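Local coordinates for protein rRNA N-glycosidase (Bougainvillea spectabilis, PDB 3CTK) that belongs to the ribosome-inactivating proteins, a family of plant proteins, at residues A[88-92]-A[93-97]; A[62-66]-A[67-71]; A[213-216]-A[217-221]. One frame throughout, in Å; residues are numbered along the deposited sequence.

Contact 1: residues A[88-92]-A[93-97]; sequences DKVPT and VATSK
T92 opens the short helix 92-97, and its backbone carbonyl is the point on which the first turn closes. T92 O accepts the amide S96 N at 2.9 Å, in a bond lying almost along the C=O axis, the i to i+4 pattern of an alpha helix. Two hydroxyls also crowd this oxygen: S96 OG at 3.0 Å and T95 OG1 at 3.2 Å from T92 O are near enough to donate, but each has another acceptor within reach. T92 CG2 also comes within 3.6 Å of S96 OG. One residue earlier, P91 occupies the N-cap position. P91 O takes A94 N at 2.9 Å, the amide standing 59° above the carbonyl plane rather than on a lone pair. V93 folds back towards this proline: with chi1 at 60°, V93 CG1 is held between the backbone N and the carbonyl carbon and meets P91 CB at 3.7 Å. V90 packs against the start of the helix, where its CG2 lies 4.0 Å from both A94 CB and T95 CG2. A water joins V90 O to T95 OG1, tying the incoming chain to the helix a second time. The arrangement is a helix start with a proline at the cap and hydroxyl residues lining the first turn. A short loop leads into it from strand 81-88; V93 and A94 pack on F47 of strand 47-53, P91 and V93 lean on R46, and R105 of strand 105-108 donates to T95 O.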
loop_
_atom_site.group_PDB
_atom_site.type_symbol
_atom_site.label_atom_id
_atom_site.label_comp_id
_atom_site.label_asym_id
_atom_site.label_seq_id
_atom_site.Cartn_x
_atom_site.Cartn_y
_atom_site.Cartn_z
ATOM N N ASP A 88 6.116 -14.067 -3.077
ATOM C CA ASP A 88 5.889 -15.430 -2.618
ATOM C C ASP A 88 4.791 -15.405 -1.557
ATOM O O ASP A 88 4.529 -14.369 -0.939
ATOM C CB ASP A 88 7.190 -16.009 -2.037
ATOM C CG ASP A 88 7.085 -17.494 -1.707
ATOM O OD1 ASP A 88 6.358 -18.226 -2.417
ATOM O OD2 ASP A 88 7.751 -17.934 -0.745
ATOM N N LYS A 89 4.123 -16.539 -1.377
ATOM C CA LYS A 89 3.075 -16.670 -0.368
ATOM C C LYS A 89 1.812 -15.827 -0.567
ATOM O O LYS A 89 1.145 -15.482 0.409
ATOM C CB LYS A 89 3.652 -16.366 1.018
ATOM C CG LYS A 89 4.973 -17.058 1.318
ATOM C CD LYS A 89 4.863 -18.571 1.217
ATOM C CE LYS A 89 6.187 -19.235 1.583
ATOM N NZ LYS A 89 6.133 -20.715 1.423
ATOM N N VAL A 90 1.481 -15.486 -1.808
ATOM C CA VAL A 90 0.264 -14.717 -2.054
ATOM C C VAL A 90 -0.891 -15.706 -2.236
ATOM O O VAL A 90 -0.666 -16.900 -2.452
ATOM C CB VAL A 90 0.395 -13.816 -3.311
ATOM C CG1 VAL A 90 1.462 -12.754 -3.074
ATOM C CG2 VAL A 90 0.732 -14.656 -4.534
ATOM N N PRO A 91 -2.142 -15.229 -2.137
ATOM C CA PRO A 91 -3.291 -16.127 -2.301
ATOM C C PRO A 91 -3.241 -16.882 -3.627
ATOM O O PRO A 91 -2.795 -16.342 -4.639
ATOM C CB PRO A 91 -4.485 -15.178 -2.235
ATOM C CG PRO A 91 -3.997 -14.085 -1.330
ATOM C CD PRO A 91 -2.586 -13.857 -1.827
ATOM N N THR A 92 -3.702 -18.129 -3.624
ATOM C CA THR A 92 -3.704 -18.920 -4.848
ATOM C C THR A 92 -4.534 -18.211 -5.917
ATOM O O THR A 92 -4.209 -18.268 -7.102
ATOM C CB THR A 92 -4.287 -20.326 -4.607
ATOM O OG1 THR A 92 -3.489 -21.009 -3.632
ATOM C CG2 THR A 92 -4.291 -21.133 -5.898
ATOM N N VAL A 93 -5.595 -17.527 -5.496
ATOM C CA VAL A 93 -6.445 -16.820 -6.444
ATOM C C VAL A 93 -5.660 -15.738 -7.189
ATOM O O VAL A 93 -6.005 -15.374 -8.313
ATOM C CB VAL A 93 -7.671 -16.177 -5.737
ATOM C CG1 VAL A 93 -7.213 -15.178 -4.685
ATOM C CG2 VAL A 93 -8.568 -15.502 -6.762
ATOM N N ALA A 94 -4.603 -15.228 -6.561
ATOM C CA ALA A 94 -3.778 -14.191 -7.179
ATOM C C ALA A 94 -2.992 -14.739 -8.372
ATOM O O ALA A 94 -3.047 -14.193 -9.474
ATOM C CB ALA A 94 -2.814 -13.601 -6.150
ATOM N N THR A 95 -2.258 -15.820 -8.152
ATOM C CA THR A 95 -1.470 -16.399 -9.227
ATOM C C THR A 95 -2.346 -17.102 -10.260
ATOM O O THR A 95 -1.949 -17.257 -11.412
ATOM C CB THR A 95 -0.416 -17.385 -8.674
ATOM O OG1 THR A 95 -1.028 -18.257 -7.714
ATOM C CG2 THR A 95 0.727 -16.624 -8.008
ATOM N N SER A 96 -3.547 -17.507 -9.857
ATOM C CA SER A 96 -4.452 -18.190 -10.777
ATOM C C SER A 96 -5.292 -17.262 -11.647
ATOM O O SER A 96 -5.532 -17.563 -12.813
ATOM C CB SER A 96 -5.400 -19.121 -10.011
ATOM O OG SER A 96 -4.694 -20.174 -9.378
ATOM N N LYS A 97 -5.727 -16.132 -11.097
ATOM C CA LYS A 97 -6.587 -15.228 -11.857
ATOM C C LYS A 97 -6.040 -13.893 -12.349
ATOM O O LYS A 97 -6.611 -13.298 -13.265
ATOM C CB LYS A 97 -7.876 -14.983 -11.071
ATOM C CG LYS A 97 -8.816 -16.179 -11.088
ATOM C CD LYS A 97 -10.085 -15.907 -10.308
ATOM C CE LYS A 97 -11.142 -16.951 -10.628
ATOM N NZ LYS A 97 -10.609 -18.335 -10.512
HETATM O O HOH W 1 -0.128 -18.467 -4.833
#

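Contact 2: residues A[62-66]-A[67-71]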
loop_
_atom_site.group_PDB
_atom_site.type_symbol
_atom_site.label_atom_id
_atom_site.label_comp_id
_atom_site.label_asym_id
_atom_site.label_seq_id
_atom_site.Cartn_x
_atom_site.Cartn_y
_atom_site.Cartn_z
ATOM N N VAL A 62 0.120 -2.646 -10.866
ATOM C CA VAL A 62 0.234 -3.264 -9.547
ATOM C C VAL A 62 -1.105 -3.805 -9.046
ATOM O O VAL A 62 -2.108 -3.095 -9.034
ATOM C CB VAL A 62 0.783 -2.237 -8.534
ATOM C CG1 VAL A 62 1.022 -2.901 -7.181
ATOM C CG2 VAL A 62 2.073 -1.627 -9.072
ATOM N N ALA A 63 -1.109 -5.064 -8.623
ATOM C CA ALA A 63 -2.328 -5.699 -8.127
ATOM C C ALA A 63 -2.422 -5.630 -6.608
ATOM O O ALA A 63 -1.474 -5.975 -5.904
ATOM C CB ALA A 63 -2.376 -7.154 -8.581
ATOM N N ILE A 64 -3.576 -5.188 -6.116
ATOM C CA ILE A 64 -3.815 -5.068 -4.680
ATOM C C ILE A 64 -5.037 -5.885 -4.249
ATOM O O ILE A 64 -6.096 -5.814 -4.871
ATOM C CB ILE A 64 -4.030 -3.586 -4.284
ATOM C CG1 ILE A 64 -2.731 -2.803 -4.501
ATOM C CG2 ILE A 64 -4.499 -3.483 -2.826
ATOM C CD1 ILE A 64 -2.839 -1.321 -4.186
ATOM N N ASP A 65 -4.867 -6.663 -3.184
ATOM C CA ASP A 65 -5.924 -7.502 -2.614
ATOM C C ASP A 65 -6.862 -6.542 -1.876
ATOM O O ASP A 65 -6.447 -5.898 -0.919
ATOM C CB ASP A 65 -5.291 -8.487 -1.623
ATOM C CG ASP A 65 -6.271 -9.524 -1.103
ATOM O OD1 ASP A 65 -7.466 -9.204 -0.959
ATOM O OD2 ASP A 65 -5.836 -10.659 -0.818
ATOM N N VAL A 66 -8.121 -6.448 -2.301
ATOM C CA VAL A 66 -9.038 -5.509 -1.655
ATOM C C VAL A 66 -9.438 -5.861 -0.233
ATOM O O VAL A 66 -9.929 -5.002 0.504
ATOM C CB VAL A 66 -10.337 -5.303 -2.477
ATOM C CG1 VAL A 66 -9.991 -4.864 -3.895
ATOM C CG2 VAL A 66 -11.178 -6.581 -2.471
ATOM N N THR A 67 -9.232 -7.108 0.171
ATOM C CA THR A 67 -9.615 -7.496 1.527
ATOM C C THR A 67 -8.659 -6.948 2.584
ATOM O O THR A 67 -9.079 -6.634 3.700
ATOM C CB THR A 67 -9.705 -9.039 1.678
ATOM O OG1 THR A 67 -8.402 -9.620 1.539
ATOM C CG2 THR A 67 -10.635 -9.625 0.618
ATOM N N ASP A 68 -7.383 -6.802 2.232
ATOM C CA ASP A 68 -6.389 -6.318 3.187
ATOM C C ASP A 68 -5.431 -5.250 2.658
ATOM O O ASP A 68 -4.495 -4.853 3.357
ATOM C CB ASP A 68 -5.573 -7.502 3.719
ATOM C CG ASP A 68 -5.008 -8.373 2.602
ATOM O OD1 ASP A 68 -4.865 -7.868 1.468
ATOM O OD2 ASP A 68 -4.695 -9.558 2.862
ATOM N N VAL A 69 -5.675 -4.786 1.435
ATOM C CA VAL A 69 -4.849 -3.773 0.775
ATOM C C VAL A 69 -3.390 -4.228 0.588
ATOM O O VAL A 69 -2.480 -3.405 0.515
ATOM C CB VAL A 69 -4.869 -2.417 1.544
ATOM C CG1 VAL A 69 -4.537 -1.267 0.584
ATOM C CG2 VAL A 69 -6.232 -2.194 2.183
ATOM N N TYR A 70 -3.172 -5.540 0.499
ATOM C CA TYR A 70 -1.826 -6.078 0.290
ATOM C C TYR A 70 -1.473 -6.083 -1.195
ATOM O O TYR A 70 -2.278 -6.506 -2.022
ATOM C CB TYR A 70 -1.719 -7.536 0.756
ATOM C CG TYR A 70 -1.676 -7.792 2.244
ATOM C CD1 TYR A 70 -1.389 -9.073 2.726
ATOM C CD2 TYR A 70 -1.934 -6.783 3.168
ATOM C CE1 TYR A 70 -1.362 -9.342 4.086
ATOM C CE2 TYR A 70 -1.910 -7.044 4.541
ATOM C CZ TYR A 70 -1.623 -8.327 4.989
ATOM O OH TYR A 70 -1.602 -8.605 6.335
ATOM N N VAL A 71 -0.276 -5.618 -1.534
ATOM C CA VAL A 71 0.169 -5.667 -2.921
ATOM C C VAL A 71 0.598 -7.126 -3.088
ATOM O O VAL A 71 1.308 -7.660 -2.234
ATOM C CB VAL A 71 1.374 -4.729 -3.165
ATOM C CG1 VAL A 71 2.057 -5.076 -4.489
ATOM C CG2 VAL A 71 0.899 -3.280 -3.200
HETATM O O HOH W 2 -3.651 -10.974 0.827
#
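V71 fits its two methyl branches into the groove between V62 and I64 at the end of the beta hairpin formed by strands 59-65 and 70-78. V71 CG1 presses on V62 CG1 at 3.6 Å, while V71 CG2 lies 3.9 Å from I64 CG1. The other branch of I64, CG2, sits over the backbone of V69, 3.6 Å from V69 CA. Where the chain reverses, D65 turns its carboxylate in over the turn: chi1 of -173° carries it beside its own carbonyl carbon and forward to T67. There D65 OD1 receives T67 OG1 at 2.7 Å and T67 N at 3.0 Å, both from one face of the carboxylate. D68 backs onto D65, with D68 OD1 3.2 Å from D65 CB, and the same oxygen accepts Y70 N in an Asx turn. D65 N donates to Y70 O at 2.8 Å, nearly straight. A water donating to D65 OD2 and D68 OD2 bridges the two carboxylates. R46 forms a salt bridge with D65 OD1, so water and arginine probably ease the repulsion between these acids. By accepting backbone N-H groups, both carboxylates probably contribute to the turn's form, along with weak bonds from V69 N and D68 N to D65 O.

Contact 3: residues A[213-216]-A[217-221]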
loop_
_atom_site.group_PDB
_atom_site.type_symbol
_atom_site.label_atom_id
_atom_site.label_comp_id
_atom_site.label_asym_id
_atom_site.label_seq_id
_atom_site.Cartn_x
_atom_site.Cartn_y
_atom_site.Cartn_z
ATOM N N THR A 213 -16.326 6.300 21.175
ATOM C CA THR A 213 -15.626 7.298 21.960
ATOM C C THR A 213 -14.426 6.624 22.612
ATOM O O THR A 213 -13.303 6.725 22.119
ATOM C CB THR A 213 -16.527 7.927 23.050
ATOM O OG1 THR A 213 -17.104 6.898 23.860
ATOM C CG2 THR A 213 -17.637 8.747 22.413
ATOM N N THR A 214 -14.675 5.907 23.698
ATOM C CA THR A 214 -13.612 5.233 24.436
ATOM C C THR A 214 -12.970 4.030 23.744
ATOM O O THR A 214 -13.657 3.177 23.178
ATOM C CB THR A 214 -14.130 4.773 25.813
ATOM O OG1 THR A 214 -14.626 5.909 26.531
ATOM C CG2 THR A 214 -13.010 4.128 26.624
ATOM N N ILE A 215 -11.641 3.983 23.805
ATOM C CA ILE A 215 -10.848 2.887 23.246
ATOM C C ILE A 215 -10.107 2.273 24.432
ATOM O O ILE A 215 -9.201 2.896 24.992
ATOM C CB ILE A 215 -9.802 3.385 22.211
ATOM C CG1 ILE A 215 -10.505 3.834 20.926
ATOM C CG2 ILE A 215 -8.799 2.267 21.903
ATOM C CD1 ILE A 215 -9.560 4.378 19.858
ATOM N N ASN A 216 -10.505 1.064 24.819
ATOM C CA ASN A 216 -9.888 0.383 25.954
ATOM C C ASN A 216 -9.799 -1.125 25.719
ATOM O O ASN A 216 -10.789 -1.755 25.363
ATOM C CB ASN A 216 -10.709 0.652 27.219
ATOM C CG ASN A 216 -10.021 0.158 28.470
ATOM O OD1 ASN A 216 -8.909 0.573 28.781
ATOM N ND2 ASN A 216 -10.682 -0.731 29.198
ATOM N N PRO A 217 -8.606 -1.724 25.905
ATOM C CA PRO A 217 -7.330 -1.122 26.315
ATOM C C PRO A 217 -6.884 -0.068 25.311
ATOM O O PRO A 217 -7.281 -0.104 24.147
ATOM C CB PRO A 217 -6.372 -2.311 26.335
ATOM C CG PRO A 217 -7.273 -3.469 26.639
ATOM C CD PRO A 217 -8.459 -3.183 25.760
ATOM N N ALA A 218 -6.042 0.855 25.761
ATOM C CA ALA A 218 -5.557 1.928 24.902
ATOM C C ALA A 218 -4.527 1.472 23.870
ATOM O O ALA A 218 -3.814 0.492 24.075
ATOM C CB ALA A 218 -4.962 3.038 25.764
ATOM N N LEU A 219 -4.459 2.193 22.755
ATOM C CA LEU A 219 -3.485 1.893 21.708
ATOM C C LEU A 219 -2.185 2.587 22.095
ATOM O O LEU A 219 -2.184 3.777 22.407
ATOM C CB LEU A 219 -3.958 2.433 20.362
ATOM C CG LEU A 219 -5.143 1.723 19.707
ATOM C CD1 LEU A 219 -5.746 2.634 18.647
ATOM C CD2 LEU A 219 -4.685 0.401 19.095
ATOM N N GLN A 220 -1.086 1.841 22.086
ATOM C CA GLN A 220 0.216 2.398 22.438
ATOM C C GLN A 220 0.935 2.717 21.133
ATOM O O GLN A 220 1.625 1.866 20.572
ATOM C CB GLN A 220 1.016 1.376 23.253
ATOM C CG GLN A 220 0.205 0.709 24.357
ATOM C CD GLN A 220 -0.239 1.678 25.435
ATOM O OE1 GLN A 220 -1.248 1.458 26.109
ATOM N NE2 GLN A 220 0.520 2.749 25.614
ATOM N N LEU A 221 0.767 3.947 20.655
ATOM C CA LEU A 221 1.370 4.373 19.399
ATOM C C LEU A 221 2.583 5.287 19.576
ATOM O O LEU A 221 3.043 5.511 20.699
ATOM C CB LEU A 221 0.298 5.047 18.532
ATOM C CG LEU A 221 -0.929 4.145 18.308
ATOM C CD1 LEU A 221 -1.976 4.864 17.464
ATOM C CD2 LEU A 221 -0.490 2.854 17.625
#
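N216 O, the carbonyl oxygen of the peptide joining N216 to P217, accepts a hydrogen bond from K207 NZ on helix 198-208. That peptide bond is cis, and its two alpha carbons, N216 CA and P217 CA, are therefore only 3.0 Å apart, which bends the chain sharply. In the N216 side chain CG is anti to the backbone N (chi1 -171°), a setting that lays the amide beside the proline, with N216 OD1 3.4 Å from P217 CA. I215 reaches across the corner. I215 CG2 approaches P217 O at 3.6 Å and, more loosely, L219 CG at 4.3 Å. I215 and L219 both rest on A204 of the helix, while P217 lies against K207, so the kinked strand follows the helix surface before and after the cis proline. The chain turns its corner at N216 and P217: I215 is hydrogen-bonded to N232 and L219 to V231, so the pairing with strand 228-233 is interrupted there. The first half of the strand starts just after C212, which is disulfide-bonded to C32. Within the corner the contact is apolar and steric; its shape is set by the cis peptide, and the polar holding comes from K207 and the partner strand.

The three contacts run in series along the chain. Contact 2 is buried near the middle of the molecule, whereas contact 1 lies at the surface and contact 3, partly buried, is farthest from the chain centre. Contacts 1 and 2 share a neighbourhood: P91 CG packs 3.9 Å from D65 OD2, and R46 touches the proline of one while bridging to the aspartate of the other. Contact 3 is about 16 Å from contact 2 at nearest atoms and belongs to the separate two-stranded sheet. Their chemistry follows their place: backbone carbonyls collect donors at the helix start, carboxylates accept N-H groups in the buried hairpin turn, and a cis proline kinks the outlying strand.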